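Local coordinates for HTH-type transcriptional regulator mcbR (Escherichia coli UMEA 3718-1, PDB 4P9F), which represses expression of McbA by binding its promoter region, preventing colanic acid overproduction and mucoidy, and is important for biofilm formation, at residues E85-A90 / L131-I136; L183-A188 / E192-C197; N56-A61 / T67-G72; L14-S19 / I125-R130; R173-N178 / M202-A207. All blocks are in the same frame, centred on the assembly; numbering follows the deposited sequence.

Contact 1: E85-A90 / L131-I136; sequences ELELMA and LFRLAI
E87 and R133 reach across the gap between two helices and join in a buried salt bridge. R133 NH1 donates to E87 OE1 at 3.0 Å, with a somewhat bent N-H...O angle of 146°. The oxygen lies at the edge of the guanidinium, almost in its plane, and receives the proton on its syn lone pair, the side of the other carboxylate oxygen. The planes of the two flat groups are turned 32° against each other, and one oxygen does the bonding, E87 OE2 staying 4.0 Å from R133 NH1. The backbones stand well apart, E87 CA and R133 CA being 8.8 Å from each other, and long side chains must span the distance. That of R133 bends at chi3 (-119°), which turns NH1 back toward the carboxylate.

A second shell fixes E87 further. Its OE1 also bonds Y137 OH, while OE2 takes a salt bridge from R83 and a hydrogen bond from W153 NE1, so the carboxylate is gripped through both oxygens. It serves two arginines whose NH1 groups come close, and its charge probably offsets their repulsion. A glutamine in place of E87 would probably leave R83 and R133 close together without the negative charge they share.

Within the all-helical FCD domain, the bridge ties helix 73-95 to helix 122-138. M202 and N205 of helix 191-210 pack against R133, and on another side of helix 73-95 L86 meets L86 of the second subunit.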
# COMPACT_ATOMS: atom_id res chain seq x y z
N GLU A 85 0.10 -3.06 11.46
CA GLU A 85 0.83 -1.82 11.74
C GLU A 85 0.12 -0.59 11.20
O GLU A 85 0.06 0.43 11.88
CB GLU A 85 2.26 -1.87 11.19
CG GLU A 85 3.07 -3.00 11.76
CD GLU A 85 3.29 -2.88 13.26
OE1 GLU A 85 3.29 -1.74 13.78
OE2 GLU A 85 3.48 -3.93 13.92
N LEU A 86 -0.41 -0.68 9.98
CA LEU A 86 -1.00 0.49 9.35
C LEU A 86 -2.29 0.93 10.02
O LEU A 86 -2.52 2.12 10.21
CB LEU A 86 -1.26 0.22 7.87
CG LEU A 86 0.01 -0.08 7.05
CD1 LEU A 86 -0.29 -0.23 5.54
CD2 LEU A 86 1.11 0.97 7.30
N GLU A 87 -3.13 -0.04 10.38
CA GLU A 87 -4.43 0.28 10.97
C GLU A 87 -4.27 0.81 12.42
O GLU A 87 -4.98 1.72 12.82
CB GLU A 87 -5.35 -0.95 10.93
CG GLU A 87 -5.75 -1.34 9.47
CD GLU A 87 -6.85 -2.40 9.40
OE1 GLU A 87 -7.85 -2.29 10.13
OE2 GLU A 87 -6.70 -3.34 8.62
N LEU A 88 -3.32 0.26 13.16
CA LEU A 88 -3.03 0.75 14.50
C LEU A 88 -2.45 2.17 14.42
O LEU A 88 -2.73 3.01 15.28
CB LEU A 88 -2.06 -0.19 15.21
CG LEU A 88 -2.64 -1.56 15.61
CD1 LEU A 88 -1.67 -2.34 16.48
CD2 LEU A 88 -3.96 -1.39 16.30
N MSE A 89 -1.65 2.42 13.40
CA MSE A 89 -1.12 3.77 13.18
C MSE A 89 -2.25 4.74 12.83
O MSE A 89 -2.31 5.85 13.37
CB MSE A 89 -0.08 3.77 12.04
CG MSE A 89 0.53 5.14 11.73
SE MSE A 89 1.60 5.11 10.06
CE MSE A 89 2.00 3.21 9.99
N ALA A 90 -3.13 4.30 11.93
CA ALA A 90 -4.27 5.11 11.56
C ALA A 90 -5.15 5.43 12.77
O ALA A 90 -5.55 6.58 12.96
CB ALA A 90 -5.10 4.40 10.46
N LEU A 131 -16.92 0.16 6.91
CA LEU A 131 -17.32 1.56 6.92
C LEU A 131 -16.97 2.21 8.26
O LEU A 131 -16.56 3.36 8.33
CB LEU A 131 -18.82 1.68 6.66
CG LEU A 131 -19.27 1.50 5.21
CD1 LEU A 131 -20.78 1.66 5.11
CD2 LEU A 131 -18.55 2.45 4.26
N PHE A 132 -17.17 1.45 9.33
CA PHE A 132 -16.88 1.91 10.68
C PHE A 132 -15.38 2.20 10.83
O PHE A 132 -14.98 3.29 11.24
CB PHE A 132 -17.34 0.85 11.69
CG PHE A 132 -17.02 1.18 13.14
CD1 PHE A 132 -17.82 2.06 13.86
CD2 PHE A 132 -15.94 0.58 13.77
CE1 PHE A 132 -17.54 2.36 15.19
CE2 PHE A 132 -15.65 0.87 15.11
CZ PHE A 132 -16.44 1.76 15.82
N ARG A 133 -14.54 1.23 10.48
CA ARG A 133 -13.11 1.43 10.67
C ARG A 133 -12.57 2.52 9.73
O ARG A 133 -11.74 3.33 10.12
CB ARG A 133 -12.33 0.13 10.46
CG ARG A 133 -12.27 -0.78 11.70
CD ARG A 133 -11.28 -1.93 11.46
NE ARG A 133 -11.87 -3.26 11.51
CZ ARG A 133 -11.18 -4.36 11.24
NH1 ARG A 133 -9.90 -4.27 10.91
NH2 ARG A 133 -11.77 -5.55 11.31
N LEU A 134 -13.08 2.55 8.51
CA LEU A 134 -12.61 3.54 7.55
C LEU A 134 -13.00 4.96 7.97
O LEU A 134 -12.22 5.89 7.78
CB LEU A 134 -13.17 3.24 6.16
CG LEU A 134 -12.40 3.87 5.00
CD1 LEU A 134 -10.93 3.54 5.10
CD2 LEU A 134 -12.97 3.41 3.68
N ALA A 135 -14.18 5.12 8.55
CA ALA A 135 -14.61 6.40 9.07
C ALA A 135 -13.64 6.88 10.15
O ALA A 135 -13.33 8.07 10.24
CB ALA A 135 -16.04 6.31 9.63
N ILE A 136 -13.18 5.95 10.97
CA ILE A 136 -12.18 6.28 11.96
C ILE A 136 -10.88 6.70 11.28
O ILE A 136 -10.36 7.79 11.54
CB ILE A 136 -11.88 5.08 12.91
CG1 ILE A 136 -13.14 4.72 13.72
CG2 ILE A 136 -10.73 5.41 13.85
CD1 ILE A 136 -13.02 3.38 14.46

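Contact 2: L183-A188 / E192-C197; sequences LAALKA and EGCRHC
C194 aims its sulfur at the turn of helix formed by A185 and L186, and these three side chains make most of the contact. SG lies anti to its own carbonyl carbon (chi1 -71°), a setting that carries it across to the facing helix, where it settles between two apolar neighbours. On one side is the methyl of A185, with CB 3.7 Å from C194 SG. On the other is one branch of L186, whose CD2 comes within 3.4 Å of C194 SG; this methyl, together with L186 CG, does the touching for the leucine. The sulfur also rests close on the backbone, 3.5 Å from A185 C.

A185 points its CB at the opposing helix and lands on the main chain there, 3.8 Å from G193 C. G193 has no side chain; a CB on it would point at this methyl and lie only 3.7 Å from A185 CB, leaving little room for anything larger.

Helices 177-187 and 191-210 form an antiparallel helical hairpin, joined by a short turn, within the helical bundle of the FCD domain. The axes of segments 183-187 and 192-197 run at 165° to each other and approach to 8.3 Å. Small residues at the interface permit that spacing: the closest CA pair, A185 and C194, is only 5.3 Å apart.

Apolar residues continue outward from the pair. V91 and V95 of helix 73-95 pack on C194, V95 also reaches L186, and L182 of helix 177-187 touches both C194 and C197. L183 faces away from the hairpin partner and packs instead on L106 and L110 of helix 100-119.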
# COMPACT_ATOMS: atom_id res chain seq x y z
N LEU A 183 -15.02 2.30 20.54
CA LEU A 183 -15.66 3.60 20.45
C LEU A 183 -15.53 4.36 21.78
O LEU A 183 -15.27 5.56 21.79
CB LEU A 183 -17.13 3.45 20.04
CG LEU A 183 -17.86 4.77 19.80
CD1 LEU A 183 -17.05 5.61 18.84
CD2 LEU A 183 -19.27 4.54 19.27
N ALA A 184 -15.66 3.65 22.91
CA ALA A 184 -15.45 4.25 24.23
C ALA A 184 -14.00 4.77 24.39
O ALA A 184 -13.77 5.85 24.93
CB ALA A 184 -15.76 3.24 25.31
N ALA A 185 -13.04 3.99 23.90
CA ALA A 185 -11.63 4.39 23.96
C ALA A 185 -11.38 5.63 23.10
O ALA A 185 -10.60 6.51 23.47
CB ALA A 185 -10.71 3.22 23.50
N LEU A 186 -12.03 5.69 21.94
CA LEU A 186 -11.94 6.86 21.06
C LEU A 186 -12.53 8.08 21.75
O LEU A 186 -11.92 9.15 21.76
CB LEU A 186 -12.64 6.60 19.72
CG LEU A 186 -11.91 5.62 18.77
CD1 LEU A 186 -12.81 5.21 17.60
CD2 LEU A 186 -10.65 6.27 18.23
N LYS A 187 -13.70 7.91 22.38
CA LYS A 187 -14.34 9.00 23.12
C LYS A 187 -13.49 9.47 24.30
O LYS A 187 -13.43 10.66 24.59
CB LYS A 187 -15.72 8.58 23.63
CG LYS A 187 -16.76 8.37 22.53
CD LYS A 187 -18.12 8.00 23.10
N ALA A 188 -12.83 8.54 24.99
CA ALA A 188 -11.99 8.90 26.13
C ALA A 188 -10.58 9.37 25.70
O ALA A 188 -9.72 9.64 26.53
CB ALA A 188 -11.88 7.71 27.10
N GLU A 192 -3.65 4.24 23.58
CA GLU A 192 -3.25 2.85 23.76
C GLU A 192 -4.47 1.93 23.91
O GLU A 192 -4.45 0.78 23.46
CB GLU A 192 -2.33 2.72 24.97
CG GLU A 192 -1.58 1.40 25.04
CD GLU A 192 -0.20 1.54 25.66
OE1 GLU A 192 0.06 2.58 26.31
OE2 GLU A 192 0.63 0.62 25.51
N GLY A 193 -5.53 2.42 24.54
CA GLY A 193 -6.77 1.68 24.63
C GLY A 193 -7.37 1.46 23.24
O GLY A 193 -7.95 0.41 22.96
N CYS A 194 -7.25 2.46 22.37
CA CYS A 194 -7.75 2.33 21.00
C CYS A 194 -6.97 1.27 20.24
O CYS A 194 -7.54 0.45 19.52
CB CYS A 194 -7.67 3.66 20.25
SG CYS A 194 -8.84 4.92 20.78
N ARG A 195 -5.65 1.29 20.41
CA ARG A 195 -4.80 0.29 19.75
C ARG A 195 -5.10 -1.11 20.25
O ARG A 195 -5.19 -2.06 19.46
CB ARG A 195 -3.32 0.62 19.94
CG ARG A 195 -2.84 1.79 19.08
CD ARG A 195 -1.35 2.07 19.30
NE ARG A 195 -0.67 2.32 18.03
CZ ARG A 195 0.16 1.47 17.43
NH1 ARG A 195 0.44 0.30 17.99
NH2 ARG A 195 0.71 1.80 16.27
N HIS A 196 -5.28 -1.23 21.56
CA HIS A 196 -5.59 -2.51 22.16
C HIS A 196 -6.94 -3.08 21.67
O HIS A 196 -7.02 -4.24 21.30
CB HIS A 196 -5.58 -2.38 23.69
CG HIS A 196 -6.04 -3.61 24.41
ND1 HIS A 196 -7.37 -3.85 24.70
CD2 HIS A 196 -5.36 -4.67 24.90
CE1 HIS A 196 -7.48 -5.01 25.33
NE2 HIS A 196 -6.27 -5.52 25.46
N CYS A 197 -7.99 -2.26 21.67
CA CYS A 197 -9.31 -2.70 21.22
C CYS A 197 -9.29 -3.09 19.73
O CYS A 197 -9.85 -4.11 19.34
CB CYS A 197 -10.38 -1.62 21.48
SG CYS A 197 -10.73 -1.41 23.27

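Contact 3: N56-A61 / T67-G72; sequences NALSVA and TVPEVG
S59 and T67 pair backbone to backbone with two hydrogen bonds, the hydrogen-bonded type of antiparallel bridge. S59 N donates to T67 O at 2.9 Å, nearly straight and in the carbonyl plane. The return bond, T67 N to S59 O, measures 2.8 Å, with its donor tilted 26° from the plane of the accepting carbonyl. A water adds a third link, donating to V60 O and lying 2.6 Å from T67 OG1.

The side chains of the bridged pair share one face of the sheet, where S59 CB sits against T67 OG1. With OG1 between the backbone N and the carbonyl carbon (chi1 56°), T67 CG2 lies anti to the carbonyl carbon and packs 3.8 Å from A61 CB. Beyond the strand, P69 sets its CD and CG against the A57 carbonyl, P69 CD being 3.2 Å from A57 O. L58 reaches over the same segment with one branch, its CD2 lying 4.1 Å from V68 CG2 and also near P69.

This is the beta hairpin, or wing, of the winged-helix DNA-binding domain; strand 28-30 completes the small sheet. N56 closes helix 42-54 in a Schellman motif and bonds E147 of the second subunit. The chemistry divides accordingly: main-chain bonds set the strand pairing, while L58, on L49 and L52 of helix 42-54, and V68, on L18 of helix 6-19, carry the apolar packing onto neighbouring helices and P69 stays on the chain of 56-61.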
# COMPACT_ATOMS: atom_id res chain seq x y z
N ASN A 56 -2.17 -5.81 -8.60
CA ASN A 56 -2.19 -7.24 -8.24
C ASN A 56 -3.41 -7.67 -7.43
O ASN A 56 -3.36 -8.66 -6.69
CB ASN A 56 -0.91 -7.59 -7.47
CG ASN A 56 0.32 -7.37 -8.32
OD1 ASN A 56 0.35 -7.78 -9.47
ND2 ASN A 56 1.30 -6.66 -7.79
N ALA A 57 -4.50 -6.93 -7.57
CA ALA A 57 -5.78 -7.25 -6.95
C ALA A 57 -6.56 -8.26 -7.79
O ALA A 57 -7.52 -8.88 -7.32
CB ALA A 57 -6.61 -5.99 -6.75
N LEU A 58 -6.19 -8.34 -9.07
CA LEU A 58 -6.70 -9.36 -9.97
C LEU A 58 -5.56 -9.89 -10.81
O LEU A 58 -4.51 -9.25 -10.89
CB LEU A 58 -7.79 -8.79 -10.89
CG LEU A 58 -9.12 -8.43 -10.24
CD1 LEU A 58 -9.99 -7.74 -11.27
CD2 LEU A 58 -9.81 -9.70 -9.72
N SER A 59 -5.77 -11.03 -11.46
CA SER A 59 -4.80 -11.60 -12.38
C SER A 59 -5.37 -11.66 -13.81
O SER A 59 -6.57 -11.82 -14.00
CB SER A 59 -4.41 -13.02 -11.94
OG SER A 59 -3.79 -13.01 -10.67
N VAL A 60 -4.49 -11.57 -14.80
CA VAL A 60 -4.85 -11.76 -16.19
C VAL A 60 -5.19 -13.24 -16.45
O VAL A 60 -4.53 -14.13 -15.91
CB VAL A 60 -3.70 -11.33 -17.11
CG1 VAL A 60 -3.97 -11.75 -18.54
CG2 VAL A 60 -3.48 -9.82 -16.99
N ALA A 61 -6.25 -13.48 -17.21
CA ALA A 61 -6.63 -14.83 -17.65
C ALA A 61 -6.79 -14.88 -19.18
O ALA A 61 -6.93 -13.83 -19.81
CB ALA A 61 -7.94 -15.26 -16.94
N THR A 67 -8.81 -13.35 -13.32
CA THR A 67 -9.21 -14.22 -12.22
C THR A 67 -8.97 -13.52 -10.90
O THR A 67 -8.02 -12.73 -10.75
CB THR A 67 -8.48 -15.59 -12.21
OG1 THR A 67 -7.07 -15.38 -12.18
CG2 THR A 67 -8.86 -16.46 -13.42
N VAL A 68 -9.87 -13.81 -9.97
CA VAL A 68 -9.76 -13.38 -8.58
C VAL A 68 -8.61 -14.18 -7.96
O VAL A 68 -8.55 -15.40 -8.11
CB VAL A 68 -11.08 -13.61 -7.84
CG1 VAL A 68 -10.95 -13.23 -6.36
CG2 VAL A 68 -12.22 -12.83 -8.54
N PRO A 69 -7.66 -13.49 -7.30
CA PRO A 69 -6.50 -14.21 -6.76
C PRO A 69 -6.86 -15.24 -5.71
O PRO A 69 -7.88 -15.09 -5.04
CB PRO A 69 -5.65 -13.09 -6.15
CG PRO A 69 -6.07 -11.87 -6.87
CD PRO A 69 -7.54 -12.04 -7.12
N GLU A 70 -6.01 -16.24 -5.56
CA GLU A 70 -6.09 -17.22 -4.48
C GLU A 70 -5.41 -16.63 -3.27
O GLU A 70 -4.33 -16.08 -3.39
CB GLU A 70 -5.38 -18.53 -4.85
CG GLU A 70 -5.84 -19.19 -6.14
CD GLU A 70 -7.16 -19.93 -5.99
OE1 GLU A 70 -7.63 -20.09 -4.85
OE2 GLU A 70 -7.72 -20.34 -7.03
N VAL A 71 -6.08 -16.63 -2.12
CA VAL A 71 -5.45 -16.12 -0.91
C VAL A 71 -5.24 -17.25 0.11
O VAL A 71 -6.12 -17.58 0.90
CB VAL A 71 -6.29 -14.97 -0.30
CG1 VAL A 71 -5.63 -14.39 0.95
CG2 VAL A 71 -6.51 -13.89 -1.36
N GLY A 72 -4.04 -17.83 0.09
CA GLY A 72 -3.68 -18.88 1.03
C GLY A 72 -3.37 -18.28 2.39
O GLY A 72 -3.28 -17.07 2.51
O HOH W 1 -5.59 -16.04 -14.18

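Contact 4: L14-S19 / I125-R130; sequences LKHQLS and IINVNR
H16, R130 and S19 give up most surface here, and N127 is the acceptor that draws the first two together. H16 NE2 donates to N127 OD1 at 2.8 Å, the oxygen lying close to the ring plane. Relative to the amide, however, the donor sits well above the carbonyl plane. That leaves the region nearer the plane to R130, which grips the same oxygen side-on with NE (3.1 Å from N127 OD1) and NH2 (3.0 Å from N127 OD1). Three N-H groups thus converge on one atom.

Ring and guanidinium stand almost perpendicular, 89° apart. The imidazole edge meets the guanidinium face, with H16 CD2 3.3 Å from R130 NH2. A bend at chi3 (66°) folds R130 back toward N127, bringing the NE/NH2 edge to its OD1. S19 only brushes the arginine, S19 CB lying 4.4 Å from R130 CD.

With a leucine in place of N127, H16 NE2 and the R130 guanidinium would probably lose their shared acceptor and the arginine be freer to swing.

The contact joins helix 6-19 of the DNA-binding domain to helix 122-138 of the FCD domain, their segments crossing at 112°; helix 143-156 lies alongside, its V154 touching S19 and its W153 touching R130.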
# COMPACT_ATOMS: atom_id res chain seq x y z
N LEU A 14 -15.90 -2.97 -8.06
CA LEU A 14 -15.13 -4.20 -8.00
C LEU A 14 -14.25 -4.25 -6.74
O LEU A 14 -14.09 -5.31 -6.13
CB LEU A 14 -14.25 -4.36 -9.24
CG LEU A 14 -14.98 -4.69 -10.54
CD1 LEU A 14 -14.05 -4.54 -11.73
CD2 LEU A 14 -15.58 -6.10 -10.47
N LYS A 15 -13.64 -3.13 -6.36
CA LYS A 15 -12.87 -3.09 -5.10
C LYS A 15 -13.77 -3.45 -3.92
O LYS A 15 -13.38 -4.22 -3.03
CB LYS A 15 -12.25 -1.72 -4.89
CG LYS A 15 -11.04 -1.42 -5.79
CD LYS A 15 -10.47 -0.00 -5.48
CE LYS A 15 -9.20 0.30 -6.29
NZ LYS A 15 -8.62 1.68 -6.00
N HIS A 16 -14.98 -2.89 -3.93
CA HIS A 16 -15.94 -3.14 -2.87
C HIS A 16 -16.33 -4.62 -2.82
O HIS A 16 -16.28 -5.24 -1.77
CB HIS A 16 -17.18 -2.25 -3.05
CG HIS A 16 -18.17 -2.36 -1.93
ND1 HIS A 16 -19.25 -3.21 -1.98
CD2 HIS A 16 -18.19 -1.81 -0.69
CE1 HIS A 16 -19.93 -3.13 -0.84
NE2 HIS A 16 -19.31 -2.29 -0.05
N GLN A 17 -16.67 -5.18 -3.98
CA GLN A 17 -17.03 -6.60 -4.10
C GLN A 17 -15.89 -7.51 -3.61
O GLN A 17 -16.12 -8.45 -2.87
CB GLN A 17 -17.34 -6.95 -5.56
CG GLN A 17 -18.56 -6.26 -6.12
CD GLN A 17 -19.82 -6.64 -5.37
OE1 GLN A 17 -20.51 -5.78 -4.82
NE2 GLN A 17 -20.14 -7.92 -5.36
N LEU A 18 -14.66 -7.20 -4.03
CA LEU A 18 -13.49 -7.96 -3.60
C LEU A 18 -13.33 -7.86 -2.09
O LEU A 18 -13.22 -8.88 -1.42
CB LEU A 18 -12.22 -7.49 -4.31
CG LEU A 18 -12.07 -7.91 -5.78
CD1 LEU A 18 -10.97 -7.10 -6.45
CD2 LEU A 18 -11.77 -9.43 -5.91
N SER A 19 -13.40 -6.64 -1.56
CA SER A 19 -13.19 -6.34 -0.14
C SER A 19 -14.16 -7.04 0.82
O SER A 19 -13.76 -7.43 1.92
CB SER A 19 -13.30 -4.84 0.10
OG SER A 19 -12.27 -4.16 -0.57
N ILE A 125 -22.87 -6.99 7.77
CA ILE A 125 -21.92 -7.09 8.88
C ILE A 125 -20.50 -6.76 8.39
O ILE A 125 -19.76 -5.98 8.99
CB ILE A 125 -21.90 -8.51 9.49
CG1 ILE A 125 -23.23 -8.81 10.18
CG2 ILE A 125 -20.71 -8.67 10.45
CD1 ILE A 125 -23.30 -10.21 10.73
N ILE A 126 -20.12 -7.39 7.29
CA ILE A 126 -18.80 -7.16 6.74
C ILE A 126 -18.66 -5.71 6.29
O ILE A 126 -17.69 -5.04 6.63
CB ILE A 126 -18.55 -8.13 5.57
CG1 ILE A 126 -18.48 -9.56 6.12
CG2 ILE A 126 -17.25 -7.78 4.87
CD1 ILE A 126 -18.37 -10.63 5.05
N ASN A 127 -19.66 -5.22 5.57
CA ASN A 127 -19.60 -3.87 5.02
C ASN A 127 -19.59 -2.78 6.08
O ASN A 127 -18.80 -1.83 6.00
CB ASN A 127 -20.76 -3.64 4.05
CG ASN A 127 -20.63 -2.30 3.33
OD1 ASN A 127 -19.58 -1.99 2.75
ND2 ASN A 127 -21.69 -1.52 3.34
N VAL A 128 -20.47 -2.91 7.07
CA VAL A 128 -20.53 -1.91 8.13
C VAL A 128 -19.22 -1.91 8.95
O VAL A 128 -18.74 -0.85 9.34
CB VAL A 128 -21.76 -2.11 9.05
CG1 VAL A 128 -21.74 -1.12 10.20
CG2 VAL A 128 -23.05 -1.90 8.24
N ASN A 129 -18.64 -3.09 9.21
CA ASN A 129 -17.33 -3.14 9.89
C ASN A 129 -16.28 -2.32 9.15
O ASN A 129 -15.55 -1.52 9.74
CB ASN A 129 -16.87 -4.60 10.06
CG ASN A 129 -15.37 -4.72 10.31
OD1 ASN A 129 -14.62 -5.12 9.43
ND2 ASN A 129 -14.93 -4.36 11.50
N ARG A 130 -16.26 -2.50 7.83
CA ARG A 130 -15.41 -1.74 6.92
C ARG A 130 -15.65 -0.23 7.01
O ARG A 130 -14.72 0.55 7.20
CB ARG A 130 -15.66 -2.24 5.49
CG ARG A 130 -14.70 -1.78 4.42
CD ARG A 130 -15.23 -2.21 3.04
NE ARG A 130 -16.49 -1.52 2.72
CZ ARG A 130 -16.57 -0.31 2.17
NH1 ARG A 130 -15.46 0.38 1.90
NH2 ARG A 130 -17.75 0.22 1.92

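Contact 5: R173-N178 / M202-A207; sequences REHIEN and MQQNIA
Q204 reaches from helix 191-210 to H175 and N178 and uses both ends of its amide there, at the open end of the FCD domain's C-terminal helical hairpin. Its NE2 donates to H175 O at 3.0 Å; the carbonyl oxygen receives it on a lone pair, in the carbonyl plane, and lies nearly in the plane of the glutamine amide. Its OE1 accepts from N178 ND2 at 2.7 Å, but with an N-H...O angle of only 120°, so this bond is weak despite the short distance.

The glutamine gets there with CG placed between the backbone N and the carbonyl carbon (chi1 70°) and the rest of the chain extended. It then slides alongside H175 in the opposite sense, its CD 3.6 Å from H175 CD2, with ring and amide planes 47° apart.

H175 has a further link to the same residue. A water donates to Q204 O, 3.0 Å away, and lies 3.3 Å from H175 NE2, so main chain and side chain of Q204 both connect to the histidine.

N205 has other partners: its ND2 bonds Y179 OH, and its side chain packs on R133 of helix 122-138. H175 meets it only loosely, the ring edge at CD2 standing 4.3 Å from N205 OD1.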
# COMPACT_ATOMS: atom_id res chain seq x y z
N ARG A 173 -22.28 -12.69 17.84
CA ARG A 173 -22.96 -11.75 18.72
C ARG A 173 -22.00 -11.03 19.65
O ARG A 173 -22.01 -9.80 19.74
CB ARG A 173 -24.04 -12.48 19.52
CG ARG A 173 -24.80 -11.60 20.50
CD ARG A 173 -25.47 -10.42 19.82
NE ARG A 173 -26.29 -9.65 20.74
CZ ARG A 173 -25.83 -8.65 21.49
NH1 ARG A 173 -24.55 -8.29 21.41
NH2 ARG A 173 -26.65 -8.00 22.31
N GLU A 174 -21.14 -11.80 20.31
CA GLU A 174 -20.25 -11.26 21.33
C GLU A 174 -19.11 -10.43 20.74
O GLU A 174 -18.47 -9.64 21.44
CB GLU A 174 -19.69 -12.41 22.15
CG GLU A 174 -19.07 -12.02 23.47
CD GLU A 174 -18.79 -13.22 24.35
OE1 GLU A 174 -17.97 -13.08 25.28
OE2 GLU A 174 -19.38 -14.29 24.12
N HIS A 175 -18.91 -10.56 19.44
CA HIS A 175 -17.83 -9.87 18.72
C HIS A 175 -18.07 -8.36 18.61
O HIS A 175 -17.16 -7.60 18.28
CB HIS A 175 -17.68 -10.49 17.32
CG HIS A 175 -17.09 -11.87 17.33
ND1 HIS A 175 -17.73 -12.95 17.90
CD2 HIS A 175 -15.93 -12.34 16.83
CE1 HIS A 175 -16.99 -14.02 17.76
NE2 HIS A 175 -15.88 -13.69 17.11
N ILE A 176 -19.30 -7.92 18.86
CA ILE A 176 -19.60 -6.49 18.75
C ILE A 176 -19.17 -5.72 20.00
O ILE A 176 -19.05 -4.49 19.96
CB ILE A 176 -21.10 -6.25 18.48
CG1 ILE A 176 -21.30 -4.82 17.97
CG2 ILE A 176 -21.95 -6.58 19.71
CD1 ILE A 176 -22.70 -4.52 17.58
N GLU A 177 -18.88 -6.42 21.08
CA GLU A 177 -18.51 -5.74 22.32
C GLU A 177 -17.16 -5.03 22.15
O GLU A 177 -16.97 -3.93 22.68
CB GLU A 177 -18.46 -6.72 23.49
CG GLU A 177 -19.81 -6.93 24.14
CD GLU A 177 -20.48 -5.61 24.52
OE1 GLU A 177 -19.96 -4.90 25.40
OE2 GLU A 177 -21.53 -5.30 23.93
N ASN A 178 -16.23 -5.65 21.43
CA ASN A 178 -14.96 -4.99 21.17
C ASN A 178 -15.11 -3.69 20.40
O ASN A 178 -14.30 -2.77 20.58
CB ASN A 178 -14.00 -5.94 20.43
CG ASN A 178 -13.31 -6.93 21.36
OD1 ASN A 178 -13.03 -6.62 22.52
ND2 ASN A 178 -13.02 -8.12 20.85
N MSE A 202 -9.17 -7.24 15.40
CA MSE A 202 -8.50 -7.89 14.30
C MSE A 202 -8.17 -9.33 14.64
O MSE A 202 -8.41 -10.22 13.83
CB MSE A 202 -7.23 -7.12 13.91
CG MSE A 202 -7.53 -5.74 13.26
SE MSE A 202 -5.91 -4.86 12.53
CE MSE A 202 -5.01 -4.37 14.18
N GLN A 203 -7.68 -9.57 15.85
CA GLN A 203 -7.34 -10.93 16.27
C GLN A 203 -8.54 -11.87 16.21
O GLN A 203 -8.45 -12.98 15.66
CB GLN A 203 -6.76 -10.94 17.69
CG GLN A 203 -5.31 -10.57 17.76
CD GLN A 203 -4.79 -10.55 19.18
OE1 GLN A 203 -5.38 -11.14 20.09
NE2 GLN A 203 -3.67 -9.87 19.38
N GLN A 204 -9.68 -11.43 16.74
CA GLN A 204 -10.86 -12.28 16.75
C GLN A 204 -11.43 -12.50 15.33
O GLN A 204 -11.90 -13.59 15.02
CB GLN A 204 -11.94 -11.71 17.69
CG GLN A 204 -12.61 -10.42 17.20
CD GLN A 204 -13.66 -9.87 18.18
OE1 GLN A 204 -13.73 -10.28 19.34
NE2 GLN A 204 -14.49 -8.94 17.69
N ASN A 205 -11.34 -11.48 14.47
CA ASN A 205 -11.89 -11.61 13.11
C ASN A 205 -11.01 -12.52 12.24
O ASN A 205 -11.51 -13.34 11.46
CB ASN A 205 -12.07 -10.22 12.45
CG ASN A 205 -13.20 -9.41 13.10
OD1 ASN A 205 -13.99 -9.93 13.88
ND2 ASN A 205 -13.30 -8.13 12.75
N ILE A 206 -9.71 -12.38 12.39
CA ILE A 206 -8.73 -13.21 11.70
C ILE A 206 -8.87 -14.68 12.10
O ILE A 206 -8.78 -15.58 11.26
CB ILE A 206 -7.28 -12.72 12.00
CG1 ILE A 206 -7.00 -11.40 11.26
CG2 ILE A 206 -6.22 -13.73 11.60
CD1 ILE A 206 -5.73 -10.70 11.76
N ALA A 207 -9.10 -14.92 13.39
CA ALA A 207 -9.26 -16.27 13.91
C ALA A 207 -10.39 -17.00 13.18
O ALA A 207 -10.30 -18.19 12.89
CB ALA A 207 -9.52 -16.23 15.41
O HOH W 2 -13.05 -15.30 17.25

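How the contacts relate
Contacts 1 and 2 are buried in the FCD domain, yet they differ in chemistry: a salt bridge in one, a cysteine sulfur packed on apolar side chains in the other. They touch through I136 on L186 and L88 on the backbone of R195. Contact 5 holds the same two helices as contact 2 but at the surface, where amides and a water replace the sulfur and methyl packing. It meets contact 1 where R133 lies against M202 and N205. Contact 4, also at the surface, shares helix 122-138 with contact 1 and links the FCD domain to the DNA-binding domain through a shared asparagine acceptor. Contact 3, partly buried and built on strand pairing, touches contact 4 through V68 on L18.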